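Local structure of glutaredoxin family protein (Xanthomonas campestris, 1TTZ) at residues Leu3-Ala17 with Val48-Trp61. The protein is of unknown function but, as a glutaredoxin family protein with a thioredoxin-type fold, probably takes part in thiol-disulfide redox chemistry. Residues are numbered along the deposited sequence; the frame is centred on the assembly and turned at random.
Sequences LTLYQRDDCHLCDQA and VPVLRDPMGRELDW
The indole of Trp61, in this thioredoxin-type fold, carries Leu13 over one face: Leu13 CB sits 4.3 Å from the centroid of its five-membered ring, a CH-pi contact, with Leu13 O over the same ring system. Gln16 CB touches Trp61 CH2 at 3.5 Å. Trp61 swings its ring to helix 12-23 because chi1 is -177°, with CG opposite the backbone N. The Tyr6 ring has Thr4 CG2 on one face and the aliphatic part of Arg52 at its edge. Tyr44 also stacks with this ring. The Arg52 guanidinium is turned 77° from the ring. Gly56 CA lies over one face, offset toward the rim, and the Glu58 carboxylate meets its edge. Arg52 NH2 salt-bridges Glu58 OE1 (2.7 Å) from above the carboxylate plane. Tyr44 OH also hydrogen-bonds Glu58 OE1, and Arg47 salt-bridges OE2.

Strand 3-7 pairs antiparallel with strand 50-52, which continues through a type I turn into strand 58-60. Four backbone bonds join Thr4 with Arg52 and Tyr6 with Val50. Leu5 and Leu51 form the non-hydrogen-bonded pair between them, their side chains facing the helix.

Pro49 follows a cis peptide bond, consistent with the cis-proline of thioredoxin-like proteins. It packs against the helix start, where Cys11 and Cys14 form a CxxC pattern. Pro49 CB lies 3.9 Å from Cys14 SG and 3.6 Å from Ala17 CB. Cys11 SG caps the helix by accepting from Cys14 N. Cys11 SG and Cys14 SG lie 3.7 Å apart, not joined in a disulfide. Just before the proline, Val48 CG2 lies 3.8 Å from Arg8 NE. Arg8 NH1 salt-bridges Glu41, and NH2 hydrogen-bonds Gly45 O. Cys14 SG accepts a nearly straight bond from Arg8 N, 3.5 Å and 163°.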
ATOM      1  N   LEU A   3      -3.807   0.393  -8.216  1.00  8.50           N
ATOM      2  CA  LEU A   3      -3.731  -0.088  -6.842  1.00  6.56           C
ATOM      3  C   LEU A   3      -4.206   1.013  -5.904  1.00  6.86           C
ATOM      4  O   LEU A   3      -4.319   2.169  -6.305  1.00  6.03           O
ATOM      5  CB  LEU A   3      -2.286  -0.450  -6.494  1.00  5.79           C
ATOM      6  CG  LEU A   3      -1.633  -1.520  -7.373  1.00  6.71           C
ATOM      7  CD1 LEU A   3      -0.160  -1.635  -7.020  1.00  7.06           C
ATOM      8  CD2 LEU A   3      -2.344  -2.852  -7.172  1.00  3.52           C
ATOM      9  N   THR A   4      -4.502   0.646  -4.662  1.00  6.53           N
ATOM     10  CA  THR A   4      -4.915   1.620  -3.665  1.00  4.82           C
ATOM     11  C   THR A   4      -3.878   1.519  -2.560  1.00  4.19           C
ATOM     12  O   THR A   4      -3.675   0.446  -1.991  1.00  3.77           O
ATOM     13  CB  THR A   4      -6.301   1.295  -3.056  1.00  5.38           C
ATOM     14  OG1 THR A   4      -7.273   1.172  -4.098  1.00  6.10           O
ATOM     15  CG2 THR A   4      -6.730   2.395  -2.100  1.00  7.92           C
ATOM     16  N   LEU A   5      -3.203   2.622  -2.271  1.00  2.52           N
ATOM     17  CA  LEU A   5      -2.214   2.621  -1.209  1.00  3.41           C
ATOM     18  C   LEU A   5      -2.769   3.342   0.008  1.00  4.80           C
ATOM     19  O   LEU A   5      -2.915   4.566   0.004  1.00  4.81           O
ATOM     20  CB  LEU A   5      -0.916   3.313  -1.649  1.00  2.42           C
ATOM     21  CG  LEU A   5       0.111   3.456  -0.509  1.00  1.38           C
ATOM     22  CD1 LEU A   5       0.687   2.082  -0.168  1.00  1.00           C
ATOM     23  CD2 LEU A   5       1.236   4.412  -0.904  1.00  1.00           C
ATOM     24  N   TYR A   6      -3.106   2.584   1.042  1.00  5.03           N
ATOM     25  CA  TYR A   6      -3.600   3.197   2.253  1.00  8.03           C
ATOM     26  C   TYR A   6      -2.377   3.633   3.051  1.00  9.24           C
ATOM     27  O   TYR A   6      -1.475   2.835   3.318  1.00  8.31           O
ATOM     28  CB  TYR A   6      -4.452   2.211   3.064  1.00  6.05           C
ATOM     29  CG  TYR A   6      -5.760   1.876   2.394  1.00  6.40           C
ATOM     30  CD1 TYR A   6      -5.904   0.712   1.641  1.00  8.88           C
ATOM     31  CD2 TYR A   6      -6.848   2.742   2.484  1.00  5.85           C
ATOM     32  CE1 TYR A   6      -7.112   0.418   0.987  1.00  8.92           C
ATOM     33  CE2 TYR A   6      -8.055   2.457   1.838  1.00  7.23           C
ATOM     34  CZ  TYR A   6      -8.178   1.295   1.095  1.00  7.99           C
ATOM     35  OH  TYR A   6      -9.370   1.003   0.474  1.00  9.56           O
ATOM     36  N   GLN A   7      -2.333   4.911   3.398  1.00 10.05           N
ATOM     37  CA  GLN A   7      -1.226   5.439   4.176  1.00 12.73           C
ATOM     38  C   GLN A   7      -1.694   6.567   5.079  1.00 13.78           C
ATOM     39  O   GLN A   7      -2.860   6.955   5.052  1.00 11.59           O
ATOM     40  CB  GLN A   7      -0.101   5.932   3.255  1.00 14.45           C
ATOM     41  CG  GLN A   7      -0.463   7.060   2.297  1.00 14.99           C
ATOM     42  CD  GLN A   7       0.726   7.512   1.453  1.00 12.58           C
ATOM     43  OE1 GLN A   7       1.783   7.856   1.981  1.00  8.35           O
ATOM     44  NE2 GLN A   7       0.552   7.515   0.135  1.00 13.00           N
ATOM     45  N   ARG A   8      -0.788   7.068   5.907  1.00 15.97           N
ATOM     46  CA  ARG A   8      -1.116   8.170   6.798  1.00 19.17           C
ATOM     47  C   ARG A   8      -0.075   9.245   6.548  1.00 20.00           C
ATOM     48  O   ARG A   8       1.016   8.952   6.054  1.00 19.24           O
ATOM     49  CB  ARG A   8      -1.074   7.726   8.270  1.00 19.54           C
ATOM     50  CG  ARG A   8       0.320   7.369   8.760  1.00 20.82           C
ATOM     51  CD  ARG A   8       0.444   7.367  10.281  1.00 23.87           C
ATOM     52  NE  ARG A   8      -0.263   6.265  10.930  1.00 24.46           N
ATOM     53  CZ  ARG A   8      -1.532   6.309  11.322  1.00 26.99           C
ATOM     54  NH1 ARG A   8      -2.249   7.412  11.132  1.00 26.50           N
ATOM     55  NH2 ARG A   8      -2.080   5.253  11.913  1.00 26.07           N
ATOM     56  N   ASP A   9      -0.408  10.488   6.877  1.00 23.14           N
ATOM     57  CA  ASP A   9       0.525  11.594   6.685  1.00 25.86           C
ATOM     58  C   ASP A   9       1.684  11.524   7.671  1.00 24.60           C
ATOM     59  O   ASP A   9       1.540  11.005   8.779  1.00 24.61           O
ATOM     60  CB  ASP A   9      -0.191  12.937   6.840  1.00 29.26           C
ATOM     61  CG  ASP A   9      -1.059  13.274   5.645  1.00 33.78           C
ATOM     62  OD1 ASP A   9      -0.511  13.359   4.526  1.00 36.06           O
ATOM     63  OD2 ASP A   9      -2.286  13.455   5.823  1.00 36.89           O
ATOM     64  N   ASP A  10       2.830  12.055   7.258  1.00 24.17           N
ATOM     65  CA  ASP A  10       4.027  12.068   8.086  1.00 23.34           C
ATOM     66  C   ASP A  10       4.391  10.665   8.578  1.00 21.89           C
ATOM     67  O   ASP A  10       4.266  10.359   9.767  1.00 20.93           O
ATOM     68  CB  ASP A  10       3.833  13.020   9.276  1.00 25.46           C
ATOM     69  CG  ASP A  10       5.125  13.276  10.037  1.00 28.67           C
ATOM     70  OD1 ASP A  10       6.132  13.630   9.382  1.00 30.84           O
ATOM     71  OD2 ASP A  10       5.135  13.128  11.280  1.00 29.43           O
ATOM     72  N   CYS A  11       4.832   9.815   7.652  1.00 19.22           N
ATOM     73  CA  CYS A  11       5.235   8.453   7.983  1.00 17.16           C
ATOM     74  C   CYS A  11       6.314   7.975   7.019  1.00 16.56           C
ATOM     75  O   CYS A  11       6.080   7.855   5.817  1.00 17.38           O
ATOM     76  CB  CYS A  11       4.040   7.499   7.922  1.00 16.07           C
ATOM     77  SG  CYS A  11       4.470   5.774   8.266  1.00 15.07           S
ATOM     78  N   HIS A  12       7.497   7.708   7.559  1.00 14.09           N
ATOM     79  CA  HIS A  12       8.621   7.238   6.764  1.00 12.71           C
ATOM     80  C   HIS A  12       8.323   5.895   6.086  1.00 11.04           C
ATOM     81  O   HIS A  12       8.760   5.653   4.962  1.00 11.65           O
ATOM     82  CB  HIS A  12       9.860   7.105   7.650  1.00 12.32           C
ATOM     83  CG  HIS A  12      11.043   6.514   6.951  1.00 12.88           C
ATOM     84  ND1 HIS A  12      11.699   7.156   5.922  1.00 12.75           N
ATOM     85  CD2 HIS A  12      11.678   5.331   7.123  1.00 12.78           C
ATOM     86  CE1 HIS A  12      12.688   6.391   5.490  1.00 11.82           C
ATOM     87  NE2 HIS A  12      12.696   5.279   6.202  1.00 12.83           N
ATOM     88  N   LEU A  13       7.587   5.024   6.769  1.00  8.96           N
ATOM     89  CA  LEU A  13       7.253   3.716   6.198  1.00  8.06           C
ATOM     90  C   LEU A  13       6.378   3.886   4.965  1.00  6.41           C
ATOM     91  O   LEU A  13       6.535   3.169   3.976  1.00  5.25           O
ATOM     92  CB  LEU A  13       6.530   2.844   7.223  1.00  7.04           C
ATOM     93  CG  LEU A  13       7.219   2.680   8.583  1.00  7.37           C
ATOM     94  CD1 LEU A  13       6.451   1.657   9.408  1.00  5.68           C
ATOM     95  CD2 LEU A  13       8.672   2.230   8.388  1.00  7.02           C
ATOM     96  N   CYS A  14       5.454   4.840   5.031  1.00  6.40           N
ATOM     97  CA  CYS A  14       4.565   5.114   3.913  1.00  7.75           C
ATOM     98  C   CYS A  14       5.345   5.688   2.736  1.00  7.12           C
ATOM     99  O   CYS A  14       5.081   5.348   1.586  1.00  5.83           O
ATOM    100  CB  CYS A  14       3.453   6.083   4.332  1.00  9.43           C
ATOM    101  SG  CYS A  14       2.170   5.332   5.387  1.00 12.60           S
ATOM    102  N   ASP A  15       6.311   6.556   3.019  1.00  8.17           N
ATOM    103  CA  ASP A  15       7.116   7.131   1.951  1.00  7.72           C
ATOM    104  C   ASP A  15       7.902   6.026   1.272  1.00  7.20           C
ATOM    105  O   ASP A  15       8.121   6.067   0.068  1.00  7.53           O
ATOM    106  CB  ASP A  15       8.099   8.167   2.490  1.00  8.50           C
ATOM    107  CG  ASP A  15       7.411   9.311   3.193  1.00 10.05           C
ATOM    108  OD1 ASP A  15       6.266   9.648   2.816  1.00  8.05           O
ATOM    109  OD2 ASP A  15       8.025   9.874   4.118  1.00 11.33           O
ATOM    110  N   GLN A  16       8.325   5.036   2.055  1.00  8.28           N
ATOM    111  CA  GLN A  16       9.085   3.914   1.512  1.00  7.45           C
ATOM    112  C   GLN A  16       8.216   3.037   0.616  1.00  8.07           C
ATOM    113  O   GLN A  16       8.702   2.463  -0.357  1.00  6.07           O
ATOM    114  CB  GLN A  16       9.665   3.055   2.633  1.00  6.75           C
ATOM    115  CG  GLN A  16      10.724   3.730   3.481  1.00  9.40           C
ATOM    116  CD  GLN A  16      11.271   2.797   4.553  1.00 10.22           C
ATOM    117  OE1 GLN A  16      12.212   2.038   4.316  1.00 13.87           O
ATOM    118  NE2 GLN A  16      10.663   2.832   5.729  1.00 10.64           N
ATOM    119  N   ALA A  17       6.933   2.922   0.954  1.00  7.35           N
ATOM    120  CA  ALA A  17       6.016   2.123   0.145  1.00  5.91           C
ATOM    121  C   ALA A  17       5.909   2.803  -1.216  1.00  6.59           C
ATOM    122  O   ALA A  17       5.893   2.150  -2.254  1.00  6.98           O
ATOM    123  CB  ALA A  17       4.650   2.048   0.805  1.00  4.62           C
ATOM    124  N   VAL A  48      -0.643   0.407   8.151  1.00  6.78           N
ATOM    125  CA  VAL A  48      -0.133   1.266   7.082  1.00  5.56           C
ATOM    126  C   VAL A  48       1.397   1.335   7.038  1.00  6.12           C
ATOM    127  O   VAL A  48       2.066   1.371   8.074  1.00  6.09           O
ATOM    128  CB  VAL A  48      -0.688   2.722   7.190  1.00  6.58           C
ATOM    129  CG1 VAL A  48      -2.136   2.769   6.704  1.00  1.00           C
ATOM    130  CG2 VAL A  48      -0.594   3.223   8.631  1.00  3.84           C
ATOM    131  N   PRO A  49       1.971   1.363   5.829  1.00  4.11           N
ATOM    132  CA  PRO A  49       1.304   1.336   4.525  1.00  5.09           C
ATOM    133  C   PRO A  49       0.776  -0.039   4.117  1.00  6.98           C
ATOM    134  O   PRO A  49       1.419  -1.066   4.356  1.00  6.67           O
ATOM    135  CB  PRO A  49       2.391   1.830   3.581  1.00  4.45           C
ATOM    136  CG  PRO A  49       3.624   1.231   4.201  1.00  4.76           C
ATOM    137  CD  PRO A  49       3.422   1.555   5.662  1.00  5.04           C
ATOM    138  N   VAL A  50      -0.396  -0.042   3.488  1.00  6.62           N
ATOM    139  CA  VAL A  50      -1.031  -1.270   3.020  1.00  6.09           C
ATOM    140  C   VAL A  50      -1.480  -1.085   1.574  1.00  4.94           C
ATOM    141  O   VAL A  50      -2.099  -0.080   1.236  1.00  4.06           O
ATOM    142  CB  VAL A  50      -2.272  -1.623   3.869  1.00  7.45           C
ATOM    143  CG1 VAL A  50      -3.008  -2.803   3.252  1.00  6.67           C
ATOM    144  CG2 VAL A  50      -1.858  -1.950   5.294  1.00  6.26           C
ATOM    145  N   LEU A  51      -1.152  -2.049   0.722  1.00  6.36           N
ATOM    146  CA  LEU A  51      -1.538  -1.997  -0.685  1.00  7.11           C
ATOM    147  C   LEU A  51      -2.733  -2.912  -0.933  1.00  7.38           C
ATOM    148  O   LEU A  51      -2.774  -4.035  -0.431  1.00  7.11           O
ATOM    149  CB  LEU A  51      -0.378  -2.444  -1.575  1.00  6.16           C
ATOM    150  CG  LEU A  51       0.549  -1.355  -2.110  1.00 11.54           C
ATOM    151  CD1 LEU A  51       1.788  -2.004  -2.707  1.00 12.64           C
ATOM    152  CD2 LEU A  51      -0.183  -0.509  -3.161  1.00  8.06           C
ATOM    153  N   ARG A  52      -3.703  -2.437  -1.704  1.00  6.67           N
ATOM    154  CA  ARG A  52      -4.881  -3.244  -2.001  1.00  7.12           C
ATOM    155  C   ARG A  52      -5.123  -3.207  -3.509  1.00  6.75           C
ATOM    156  O   ARG A  52      -5.078  -2.138  -4.116  1.00  4.95           O
ATOM    157  CB  ARG A  52      -6.091  -2.675  -1.249  1.00  7.64           C
ATOM    158  CG  ARG A  52      -7.386  -3.467  -1.392  1.00  8.79           C
ATOM    159  CD  ARG A  52      -8.553  -2.684  -0.804  1.00 10.48           C
ATOM    160  NE  ARG A  52      -9.839  -3.351  -0.996  1.00 13.94           N
ATOM    161  CZ  ARG A  52     -10.336  -4.274  -0.179  1.00 16.13           C
ATOM    162  NH1 ARG A  52     -11.515  -4.823  -0.437  1.00 20.30           N
ATOM    163  NH2 ARG A  52      -9.662  -4.644   0.902  1.00 14.62           N
ATOM    164  N   ASP A  53      -5.358  -4.364  -4.125  1.00  7.92           N
ATOM    165  CA  ASP A  53      -5.606  -4.372  -5.559  1.00  7.57           C
ATOM    166  C   ASP A  53      -7.096  -4.467  -5.869  1.00  8.79           C
ATOM    167  O   ASP A  53      -7.916  -4.636  -4.970  1.00  8.37           O
ATOM    168  CB  ASP A  53      -4.819  -5.502  -6.254  1.00  7.79           C
ATOM    169  CG  ASP A  53      -5.328  -6.892  -5.915  1.00  6.96           C
ATOM    170  OD1 ASP A  53      -6.404  -7.022  -5.300  1.00  6.98           O
ATOM    171  OD2 ASP A  53      -4.634  -7.865  -6.285  1.00  6.15           O
ATOM    172  N   PRO A  54      -7.468  -4.341  -7.150  1.00 12.42           N
ATOM    173  CA  PRO A  54      -8.881  -4.414  -7.543  1.00 14.54           C
ATOM    174  C   PRO A  54      -9.618  -5.636  -6.996  1.00 16.95           C
ATOM    175  O   PRO A  54     -10.778  -5.540  -6.596  1.00 18.20           O
ATOM    176  CB  PRO A  54      -8.809  -4.404  -9.070  1.00 14.18           C
ATOM    177  CG  PRO A  54      -7.612  -3.530  -9.331  1.00 12.83           C
ATOM    178  CD  PRO A  54      -6.612  -4.054  -8.318  1.00 10.81           C
HETATM  179  N   MSE A  55      -8.930  -6.773  -6.969  1.00 20.39           N
HETATM  180  CA  MSE A  55      -9.503  -8.025  -6.479  1.00 22.45           C
HETATM  181  C   MSE A  55      -9.785  -7.997  -4.985  1.00 20.17           C
HETATM  182  O   MSE A  55     -10.506  -8.848  -4.468  1.00 18.09           O
HETATM  183  CB  MSE A  55      -8.557  -9.187  -6.785  1.00 30.75           C
HETATM  184  CG  MSE A  55      -9.165 -10.263  -7.661  1.00 42.40           C
HETATM  185 SE   MSE A  55      -9.905  -9.530  -9.291  1.00 58.16          SE
HETATM  186  CE  MSE A  55     -11.797  -9.711  -8.885  1.00 52.18           C
ATOM    187  N   GLY A  56      -9.208  -7.026  -4.291  1.00 17.66           N
ATOM    188  CA  GLY A  56      -9.424  -6.933  -2.864  1.00 14.69           C
ATOM    189  C   GLY A  56      -8.292  -7.543  -2.061  1.00 12.96           C
ATOM    190  O   GLY A  56      -8.353  -7.563  -0.833  1.00 13.75           O
ATOM    191  N   ARG A  57      -7.267  -8.054  -2.739  1.00 11.28           N
ATOM    192  CA  ARG A  57      -6.122  -8.637  -2.044  1.00 10.69           C
ATOM    193  C   ARG A  57      -5.348  -7.506  -1.399  1.00  8.87           C
ATOM    194  O   ARG A  57      -5.341  -6.389  -1.910  1.00 10.46           O
ATOM    195  CB  ARG A  57      -5.191  -9.364  -3.015  1.00  8.79           C
ATOM    196  CG  ARG A  57      -5.722 -10.652  -3.614  1.00 11.30           C
ATOM    197  CD  ARG A  57      -4.584 -11.367  -4.342  1.00  9.76           C
ATOM    198  NE  ARG A  57      -3.921 -10.456  -5.267  1.00 10.74           N
ATOM    199  CZ  ARG A  57      -2.624 -10.474  -5.553  1.00  9.80           C
ATOM    200  NH1 ARG A  57      -1.822 -11.367  -4.989  1.00 10.79           N
ATOM    201  NH2 ARG A  57      -2.132  -9.585  -6.402  1.00 10.33           N
ATOM    202  N   GLU A  58      -4.695  -7.789  -0.283  1.00  7.04           N
ATOM    203  CA  GLU A  58      -3.925  -6.767   0.404  1.00  6.79           C
ATOM    204  C   GLU A  58      -2.531  -7.235   0.813  1.00  8.64           C
ATOM    205  O   GLU A  58      -2.319  -8.398   1.162  1.00  5.36           O
ATOM    206  CB  GLU A  58      -4.710  -6.243   1.618  1.00  9.25           C
ATOM    207  CG  GLU A  58      -5.890  -5.338   1.234  1.00  8.33           C
ATOM    208  CD  GLU A  58      -6.599  -4.720   2.430  1.00 12.14           C
ATOM    209  OE1 GLU A  58      -7.424  -3.803   2.219  1.00 10.96           O
ATOM    210  OE2 GLU A  58      -6.341  -5.148   3.577  1.00 14.03           O
ATOM    211  N   LEU A  59      -1.579  -6.309   0.732  1.00  8.24           N
ATOM    212  CA  LEU A  59      -0.188  -6.566   1.080  1.00  7.66           C
ATOM    213  C   LEU A  59       0.174  -5.554   2.159  1.00  7.84           C
ATOM    214  O   LEU A  59       0.129  -4.345   1.915  1.00  7.27           O
ATOM    215  CB  LEU A  59       0.706  -6.347  -0.140  1.00  7.26           C
ATOM    216  CG  LEU A  59       2.179  -6.735   0.007  1.00  8.09           C
ATOM    217  CD1 LEU A  59       2.296  -8.247   0.158  1.00  5.64           C
ATOM    218  CD2 LEU A  59       2.952  -6.258  -1.222  1.00  7.81           C
ATOM    219  N   ASP A  60       0.523  -6.043   3.345  1.00  8.17           N
ATOM    220  CA  ASP A  60       0.875  -5.166   4.458  1.00  8.25           C
ATOM    221  C   ASP A  60       2.373  -4.935   4.568  1.00  7.93           C
ATOM    222  O   ASP A  60       3.165  -5.817   4.258  1.00  7.21           O
ATOM    223  CB  ASP A  60       0.389  -5.754   5.784  1.00 10.47           C
ATOM    224  CG  ASP A  60      -1.123  -5.807   5.893  1.00 10.53           C
ATOM    225  OD1 ASP A  60      -1.617  -6.235   6.957  1.00 11.93           O
ATOM    226  OD2 ASP A  60      -1.815  -5.429   4.928  1.00  8.81           O
ATOM    227  N   TRP A  61       2.754  -3.740   5.011  1.00  7.62           N
ATOM    228  CA  TRP A  61       4.156  -3.413   5.204  1.00  6.93           C
ATOM    229  C   TRP A  61       4.688  -4.411   6.238  1.00  7.51           C
ATOM    230  O   TRP A  61       3.945  -4.852   7.117  1.00  7.42           O
ATOM    231  CB  TRP A  61       4.284  -1.988   5.740  1.00  7.25           C
ATOM    232  CG  TRP A  61       5.704  -1.557   5.884  1.00  9.36           C
ATOM    233  CD1 TRP A  61       6.442  -1.522   7.029  1.00  7.71           C
ATOM    234  CD2 TRP A  61       6.570  -1.130   4.830  1.00  8.84           C
ATOM    235  NE1 TRP A  61       7.723  -1.095   6.751  1.00 10.55           N
ATOM    236  CE2 TRP A  61       7.826  -0.847   5.405  1.00  9.08           C
ATOM    237  CE3 TRP A  61       6.406  -0.960   3.448  1.00  8.56           C
ATOM    238  CZ2 TRP A  61       8.915  -0.400   4.644  1.00  7.95           C
ATOM    239  CZ3 TRP A  61       7.491  -0.517   2.691  1.00  8.93           C
ATOM    240  CH2 TRP A  61       8.725  -0.243   3.291  1.00  7.43           C
TER
HETATM  241  O   HOH W   1      -7.548  -1.332  -5.353  1.00 30.99           O